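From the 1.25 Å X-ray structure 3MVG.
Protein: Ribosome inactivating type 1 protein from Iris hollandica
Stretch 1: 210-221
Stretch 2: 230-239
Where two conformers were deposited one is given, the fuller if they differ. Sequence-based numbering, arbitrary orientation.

Stretch 1 210-221: RAEGGRFLQPVK
Stretch 2 (230-239) VVISDVEKAR

Two antiparallel pairings, separated by a corner, join these stretches, and together they bury 592 Å². Strand 219-221 runs against strand 230-234 at 160°, with V220 opposite I232 (CA-CA 5.0 Å) and K221 opposite V231 (CA-CA 4.3 Å). V220 and I232 form the hydrogen-bonded pair: V220 N to I232 O and I232 N to V220 O are both 2.8 Å and nearly linear. The chain turns a corner at L217 and Q218, whose CA-to-CB bonds point away from the second stretch, and the strands before and after belong to different sheets or faces; the other pairing is R215 with D234 (CA-CA 4.4 Å). Here F216 N donates to S233 O (2.8 Å) and V235 N to G214 O (2.8 Å). A water bridges the two stretches, donating to F216 O (2.7 Å) and S233 O (2.8 Å), so S233 O accepts from both backbone and solvent.

A type I' turn from E212 to R215 leads into the first strand, closed by R215 N to E212 O (2.9 Å) and E212 N to R215 O (3.0 Å). G213 (55/33) and G214 (80/-8) occupy its positive-phi positions, which favour glycine.

F216 is the buried centre. With chi1 m (-78°) and chi2 7°, its CB points toward the second stretch and one ring face lies against S233 C and D234 CA, where the strand gives way to the helix. The ring tip is lined by small or branched aliphatics: CE2 lies 3.8 Å from I232 CG2, CZ 3.9 Å from A238 CB, and CE1 4.1 Å from V235 CG2. At A238 the side chain is only a methyl, and the ring lies close to the helix there. V235, chi1 t, also sets its CG2 3.7 Å from A211 CB.

D234 is both N-cap and ion-pair partner. Its chi1 p (59°) lets OD2 accept from K237 N at 2.8 Å, while OD1 forms a salt bridge with R215 NH1 at 3.2 Å. R215 folds through three m rotamers (chi1 -61°, chi2 -70°, chi3 -61°), which bring its guanidinium back over the second stretch, one face covering S233 O. The extended K237, t throughout, returns NZ to V231 O (3.1 Å), tying helix to strand.

Side chains alternate between faces here. V220 (t) and I232 (m, m) share the buried face, CB to CB 4.4 Å; K221 (t, t, p, p) and V231 (t) share the other face, both exposed, and K221's end leads away from the second stretch. P219, which has no amide hydrogen to donate, packs CB 3.7 Å from V231 CG1, and its CA makes a CA-H...O contact with I232 O (3.4 Å).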

ATOM      1  N   ARG A 210     -15.422  -7.193  18.134  1.00 15.28           N
ATOM      2  CA  ARG A 210     -16.347  -6.755  19.189  1.00 16.40           C
ATOM      3  C   ARG A 210     -17.022  -5.424  18.873  1.00 16.41           C
ATOM      4  O   ARG A 210     -17.878  -4.958  19.640  1.00 16.63           O
ATOM      5  CB  ARG A 210     -15.612  -6.632  20.520  1.00 17.19           C
ATOM      6  CG  ARG A 210     -14.970  -7.908  21.011  1.00 19.47           C
ATOM      7  CD  ARG A 210     -14.503  -7.752  22.442  1.00 21.98           C
ATOM      8  NE  ARG A 210     -15.640  -7.656  23.358  1.00 23.88           N
ATOM      9  CZ  ARG A 210     -15.560  -7.755  24.683  0.70 24.87           C
ATOM     10  NH1 ARG A 210     -14.390  -7.956  25.277  0.70 25.53           N
ATOM     11  NH2 ARG A 210     -16.659  -7.657  25.419  0.70 25.18           N
ATOM     12  N   ALA A 211     -16.656  -4.803  17.754  1.00 16.19           N
ATOM     13  CA  ALA A 211     -17.155  -3.469  17.423  1.00 16.42           C
ATOM     14  C   ALA A 211     -18.674  -3.454  17.260  1.00 16.80           C
ATOM     15  O   ALA A 211     -19.272  -4.435  16.813  1.00 16.67           O
ATOM     16  CB  ALA A 211     -16.486  -2.950  16.170  1.00 16.29           C
ATOM     17  N   GLU A 212     -19.280  -2.333  17.644  1.00 17.31           N
ATOM     18  CA  GLU A 212     -20.724  -2.146  17.539  1.00 18.02           C
ATOM     19  C   GLU A 212     -20.990  -0.990  16.600  1.00 18.09           C
ATOM     20  O   GLU A 212     -20.500   0.119  16.815  1.00 17.94           O
ATOM     21  CB  GLU A 212     -21.334  -1.896  18.918  1.00 18.57           C
ATOM     22  CG  GLU A 212     -21.360  -3.155  19.768  1.00 19.46           C
ATOM     23  CD  GLU A 212     -21.889  -2.932  21.169  0.70 20.37           C
ATOM     24  OE1 GLU A 212     -22.371  -1.821  21.466  0.70 21.68           O
ATOM     25  OE2 GLU A 212     -21.817  -3.880  21.971  0.70 22.57           O
ATOM     26  N   GLY A 213     -21.742  -1.267  15.538  1.00 18.32           N
ATOM     27  CA  GLY A 213     -21.925  -0.304  14.461  1.00 18.81           C
ATOM     28  C   GLY A 213     -20.592   0.159  13.896  1.00 18.40           C
ATOM     29  O   GLY A 213     -20.453   1.308  13.480  1.00 18.90           O
ATOM     30  N   GLY A 214     -19.607  -0.743  13.899  1.00 18.49           N
ATOM     31  CA  GLY A 214     -18.261  -0.435  13.422  1.00 18.00           C
ATOM     32  C   GLY A 214     -17.375   0.317  14.402  1.00 17.86           C
ATOM     33  O   GLY A 214     -16.185   0.486  14.147  1.00 17.57           O
ATOM     34  N   ARG A 215     -17.937   0.765  15.524  1.00 17.93           N
ATOM     35  CA  ARG A 215     -17.175   1.543  16.507  1.00 17.65           C
ATOM     36  C   ARG A 215     -16.528   0.640  17.546  1.00 16.66           C
ATOM     37  O   ARG A 215     -17.173  -0.251  18.100  1.00 16.61           O
ATOM     38  CB  ARG A 215     -18.066   2.581  17.209  1.00 18.30           C
ATOM     39  CG  ARG A 215     -18.694   3.642  16.287  1.00 21.16           C
ATOM     40  CD  ARG A 215     -17.671   4.632  15.736  0.70 24.83           C
ATOM     41  NE  ARG A 215     -16.996   5.391  16.793  1.00 28.16           N
ATOM     42  CZ  ARG A 215     -15.957   6.200  16.599  1.00 29.60           C
ATOM     43  NH1 ARG A 215     -15.449   6.373  15.382  1.00 31.06           N
ATOM     44  NH2 ARG A 215     -15.421   6.839  17.630  1.00 30.63           N
ATOM     45  N   PHE A 216     -15.246   0.873  17.814  1.00 15.99           N
ATOM     46  CA  PHE A 216     -14.518   0.085  18.808  1.00 16.09           C
ATOM     47  C   PHE A 216     -15.048   0.343  20.215  1.00 16.78           C
ATOM     48  O   PHE A 216     -15.283   1.493  20.598  1.00 17.29           O
ATOM     49  CB  PHE A 216     -13.036   0.467  18.805  1.00 16.01           C
ATOM     50  CG  PHE A 216     -12.222  -0.132  17.680  1.00 15.03           C
ATOM     51  CD1 PHE A 216     -12.807  -0.862  16.644  1.00 14.99           C
ATOM     52  CD2 PHE A 216     -10.844   0.077  17.655  1.00 15.64           C
ATOM     53  CE1 PHE A 216     -12.016  -1.397  15.617  1.00 14.28           C
ATOM     54  CE2 PHE A 216     -10.053  -0.449  16.639  1.00 15.84           C
ATOM     55  CZ  PHE A 216     -10.635  -1.183  15.623  1.00 15.41           C
ATOM     56  N   LEU A 217     -15.197  -0.721  20.993  1.00 16.99           N
ATOM     57  CA  LEU A 217     -15.498  -0.583  22.419  1.00 17.96           C
ATOM     58  C   LEU A 217     -14.335   0.078  23.160  1.00 18.38           C
ATOM     59  O   LEU A 217     -14.545   0.875  24.080  1.00 18.84           O
ATOM     60  CB  LEU A 217     -15.819  -1.941  23.042  1.00 18.43           C
ATOM     61  CG  LEU A 217     -16.932  -2.805  22.436  1.00 19.96           C
ATOM     62  CD1 LEU A 217     -17.053  -4.105  23.221  1.00 21.65           C
ATOM     63  CD2 LEU A 217     -18.277  -2.078  22.376  1.00 22.48           C
ATOM     64  N   GLN A 218     -13.112  -0.257  22.754  1.00 18.16           N
ATOM     65  CA  GLN A 218     -11.903   0.300  23.347  1.00 18.40           C
ATOM     66  C   GLN A 218     -10.979   0.813  22.245  1.00 18.22           C
ATOM     67  O   GLN A 218     -10.272   0.024  21.602  1.00 18.49           O
ATOM     68  CB  GLN A 218     -11.186  -0.747  24.209  1.00 18.29           C
ATOM     69  CG  GLN A 218     -11.949  -1.184  25.456  1.00 20.67           C
ATOM     70  CD  GLN A 218     -12.208  -0.048  26.438  0.70 22.01           C
ATOM     71  OE1 GLN A 218     -11.382   0.856  26.607  0.70 22.81           O
ATOM     72  NE2 GLN A 218     -13.360  -0.098  27.101  0.70 23.65           N
ATOM     73  N   PRO A 219     -10.991   2.136  22.000  1.00 17.85           N
ATOM     74  CA  PRO A 219     -10.082   2.717  21.012  1.00 17.53           C
ATOM     75  C   PRO A 219      -8.618   2.351  21.269  1.00 17.08           C
ATOM     76  O   PRO A 219      -8.189   2.225  22.417  1.00 17.61           O
ATOM     77  CB  PRO A 219     -10.327   4.217  21.165  1.00 17.93           C
ATOM     78  CG  PRO A 219     -11.778   4.294  21.547  1.00 18.54           C
ATOM     79  CD  PRO A 219     -11.992   3.117  22.466  1.00 18.17           C
ATOM     80  N   VAL A 220      -7.873   2.162  20.183  1.00 15.93           N
ATOM     81  CA  VAL A 220      -6.513   1.644  20.243  1.00 15.66           C
ATOM     82  C   VAL A 220      -5.522   2.751  19.891  1.00 15.51           C
ATOM     83  O   VAL A 220      -5.497   3.241  18.759  1.00 15.35           O
ATOM     84  CB  VAL A 220      -6.334   0.441  19.271  1.00 15.65           C
ATOM     85  CG1 VAL A 220      -4.912  -0.115  19.355  1.00 15.65           C
ATOM     86  CG2 VAL A 220      -7.352  -0.656  19.565  1.00 15.47           C
ATOM     87  N   LYS A 221      -4.702   3.142  20.862  1.00 15.50           N
ATOM     88  CA  LYS A 221      -3.655   4.121  20.604  1.00 15.80           C
ATOM     89  C   LYS A 221      -2.441   3.436  19.982  1.00 15.20           C
ATOM     90  O   LYS A 221      -1.987   2.400  20.466  1.00 15.82           O
ATOM     91  CB  LYS A 221      -3.257   4.840  21.892  1.00 16.44           C
ATOM     92  CG  LYS A 221      -2.236   5.952  21.682  1.00 17.73           C
ATOM     93  CD  LYS A 221      -1.775   6.573  23.000  1.00 21.24           C
ATOM     94  CE  LYS A 221      -0.951   5.598  23.834  1.00 24.05           C
ATOM     95  NZ  LYS A 221       0.453   5.478  23.381  1.00 26.70           N
ATOM     96  N   VAL A 230      -1.467   8.173  17.117  1.00 15.48           N
ATOM     97  CA  VAL A 230      -2.821   8.297  16.597  1.00 15.24           C
ATOM     98  C   VAL A 230      -3.716   7.315  17.361  1.00 14.61           C
ATOM     99  O   VAL A 230      -3.232   6.422  18.061  1.00 14.93           O
ATOM    100  CB  VAL A 230      -2.894   8.027  15.071  1.00 15.29           C
ATOM    101  CG1 VAL A 230      -2.036   9.021  14.283  1.00 15.69           C
ATOM    102  CG2 VAL A 230      -2.513   6.579  14.747  1.00 15.90           C
ATOM    103  N   VAL A 231      -5.025   7.483  17.224  1.00 14.52           N
ATOM    104  CA  VAL A 231      -5.966   6.585  17.876  1.00 14.36           C
ATOM    105  C   VAL A 231      -6.873   5.966  16.822  1.00 14.34           C
ATOM    106  O   VAL A 231      -7.441   6.671  15.982  1.00 14.85           O
ATOM    107  CB  VAL A 231      -6.804   7.313  18.956  1.00 14.25           C
ATOM    108  CG1 VAL A 231      -7.819   6.357  19.587  1.00 15.11           C
ATOM    109  CG2 VAL A 231      -5.891   7.930  20.021  1.00 15.46           C
ATOM    110  N   ILE A 232      -6.982   4.641  16.866  1.00 14.06           N
ATOM    111  CA  ILE A 232      -7.869   3.892  15.976  1.00 14.34           C
ATOM    112  C   ILE A 232      -9.149   3.567  16.742  1.00 14.56           C
ATOM    113  O   ILE A 232      -9.110   2.850  17.735  1.00 14.86           O
ATOM    114  CB  ILE A 232      -7.200   2.577  15.486  1.00 14.22           C
ATOM    115  CG1 ILE A 232      -5.762   2.821  14.992  1.00 15.13           C
ATOM    116  CG2 ILE A 232      -8.068   1.881  14.430  1.00 14.11           C
ATOM    117  CD1 ILE A 232      -5.614   3.818  13.851  1.00 16.30           C
ATOM    118  N   SER A 233     -10.279   4.086  16.262  1.00 15.03           N
ATOM    119  CA  SER A 233     -11.536   4.028  17.013  1.00 15.42           C
ATOM    120  C   SER A 233     -12.644   3.264  16.304  1.00 15.16           C
ATOM    121  O   SER A 233     -13.727   3.083  16.854  1.00 15.16           O
ATOM    122  CB  SER A 233     -12.033   5.441  17.320  1.00 15.95           C
ATOM    123  OG  SER A 233     -11.110   6.126  18.138  1.00 17.80           O
ATOM    124  N   ASP A 234     -12.395   2.820  15.079  1.00 14.97           N
ATOM    125  CA  ASP A 234     -13.429   2.118  14.325  1.00 15.04           C
ATOM    126  C   ASP A 234     -12.841   1.128  13.326  1.00 14.49           C
ATOM    127  O   ASP A 234     -11.639   1.183  13.013  1.00 13.91           O
ATOM    128  CB  ASP A 234     -14.408   3.101  13.657  1.00 15.89           C
ATOM    129  CG  ASP A 234     -13.730   4.044  12.700  1.00 18.67           C
ATOM    130  OD1 ASP A 234     -13.717   5.262  12.968  1.00 23.94           O
ATOM    131  OD2 ASP A 234     -13.203   3.582  11.676  1.00 21.71           O
ATOM    132  N   VAL A 235     -13.684   0.226  12.836  0.50 14.36           N
ATOM    133  CA  VAL A 235     -13.240  -0.819  11.924  0.50 14.28           C
ATOM    134  C   VAL A 235     -12.696  -0.259  10.617  0.50 14.25           C
ATOM    135  O   VAL A 235     -11.669  -0.725  10.117  0.50 13.90           O
ATOM    136  CB  VAL A 235     -14.368  -1.797  11.597  0.50 14.45           C
ATOM    137  CG1 VAL A 235     -13.858  -2.826  10.624  0.50 15.04           C
ATOM    138  CG2 VAL A 235     -14.876  -2.453  12.863  0.50 14.37           C
ATOM    139  N   GLU A 236     -13.373   0.745  10.065  1.00 13.82           N
ATOM    140  CA  GLU A 236     -12.962   1.309   8.788  1.00 14.42           C
ATOM    141  C   GLU A 236     -11.542   1.858   8.882  1.00 14.17           C
ATOM    142  O   GLU A 236     -10.735   1.625   7.983  1.00 13.60           O
ATOM    143  CB  GLU A 236     -13.958   2.355   8.285  1.00 15.00           C
ATOM    144  CG  GLU A 236     -13.573   2.956   6.937  1.00 17.15           C
ATOM    145  CD  GLU A 236     -12.699   4.190   7.080  0.70 18.16           C
ATOM    146  OE1 GLU A 236     -13.114   5.134   7.779  0.70 19.43           O
ATOM    147  OE2 GLU A 236     -11.598   4.227   6.494  0.70 18.62           O
ATOM    148  N   LYS A 237     -11.223   2.550   9.972  1.00 13.87           N
ATOM    149  CA  LYS A 237      -9.875   3.072  10.153  1.00 13.49           C
ATOM    150  C   LYS A 237      -8.850   1.938  10.280  1.00 12.94           C
ATOM    151  O   LYS A 237      -7.763   2.006   9.707  1.00 12.77           O
ATOM    152  CB  LYS A 237      -9.792   4.024  11.353  1.00 14.26           C
ATOM    153  CG  LYS A 237      -8.447   4.718  11.475  1.00 16.67           C
ATOM    154  CD  LYS A 237      -8.519   6.015  12.244  0.50 18.62           C
ATOM    155  CE  LYS A 237      -7.186   6.736  12.206  0.50 19.64           C
ATOM    156  NZ  LYS A 237      -7.153   7.917  13.112  0.50 20.84           N
ATOM    157  N   ALA A 238      -9.202   0.888  11.013  1.00 11.80           N
ATOM    158  CA  ALA A 238      -8.320  -0.280  11.130  1.00 11.48           C
ATOM    159  C   ALA A 238      -8.025  -0.896   9.761  1.00 11.24           C
ATOM    160  O   ALA A 238      -6.871  -1.208   9.446  1.00 11.06           O
ATOM    161  CB  ALA A 238      -8.930  -1.313  12.063  1.00 11.94           C
ATOM    162  N   ARG A 239      -9.070  -1.064   8.956  1.00 10.45           N
ATOM    163  CA  ARG A 239      -8.913  -1.633   7.621  1.00 10.79           C
ATOM    164  C   ARG A 239      -8.157  -0.689   6.687  1.00 10.95           C
ATOM    165  O   ARG A 239      -7.313  -1.128   5.897  1.00 10.48           O
ATOM    166  CB  ARG A 239     -10.286  -1.998   7.041  1.00 10.75           C
ATOM    167  CG  ARG A 239     -10.216  -2.851   5.763  1.00 11.33           C
ATOM    168  CD  ARG A 239     -11.604  -3.223   5.223  1.00 12.32           C
ATOM    169  NE  ARG A 239     -12.340  -2.009   4.907  1.00 12.55           N
ATOM    170  CZ  ARG A 239     -13.445  -1.600   5.516  1.00 11.86           C
ATOM    171  NH1 ARG A 239     -14.049  -2.353   6.430  1.00 12.77           N
ATOM    172  NH2 ARG A 239     -13.962  -0.433   5.172  1.00 13.36           N
TER
HETATM  173  O   HOH W   1     -14.951   3.833  19.312  1.00 28.47           O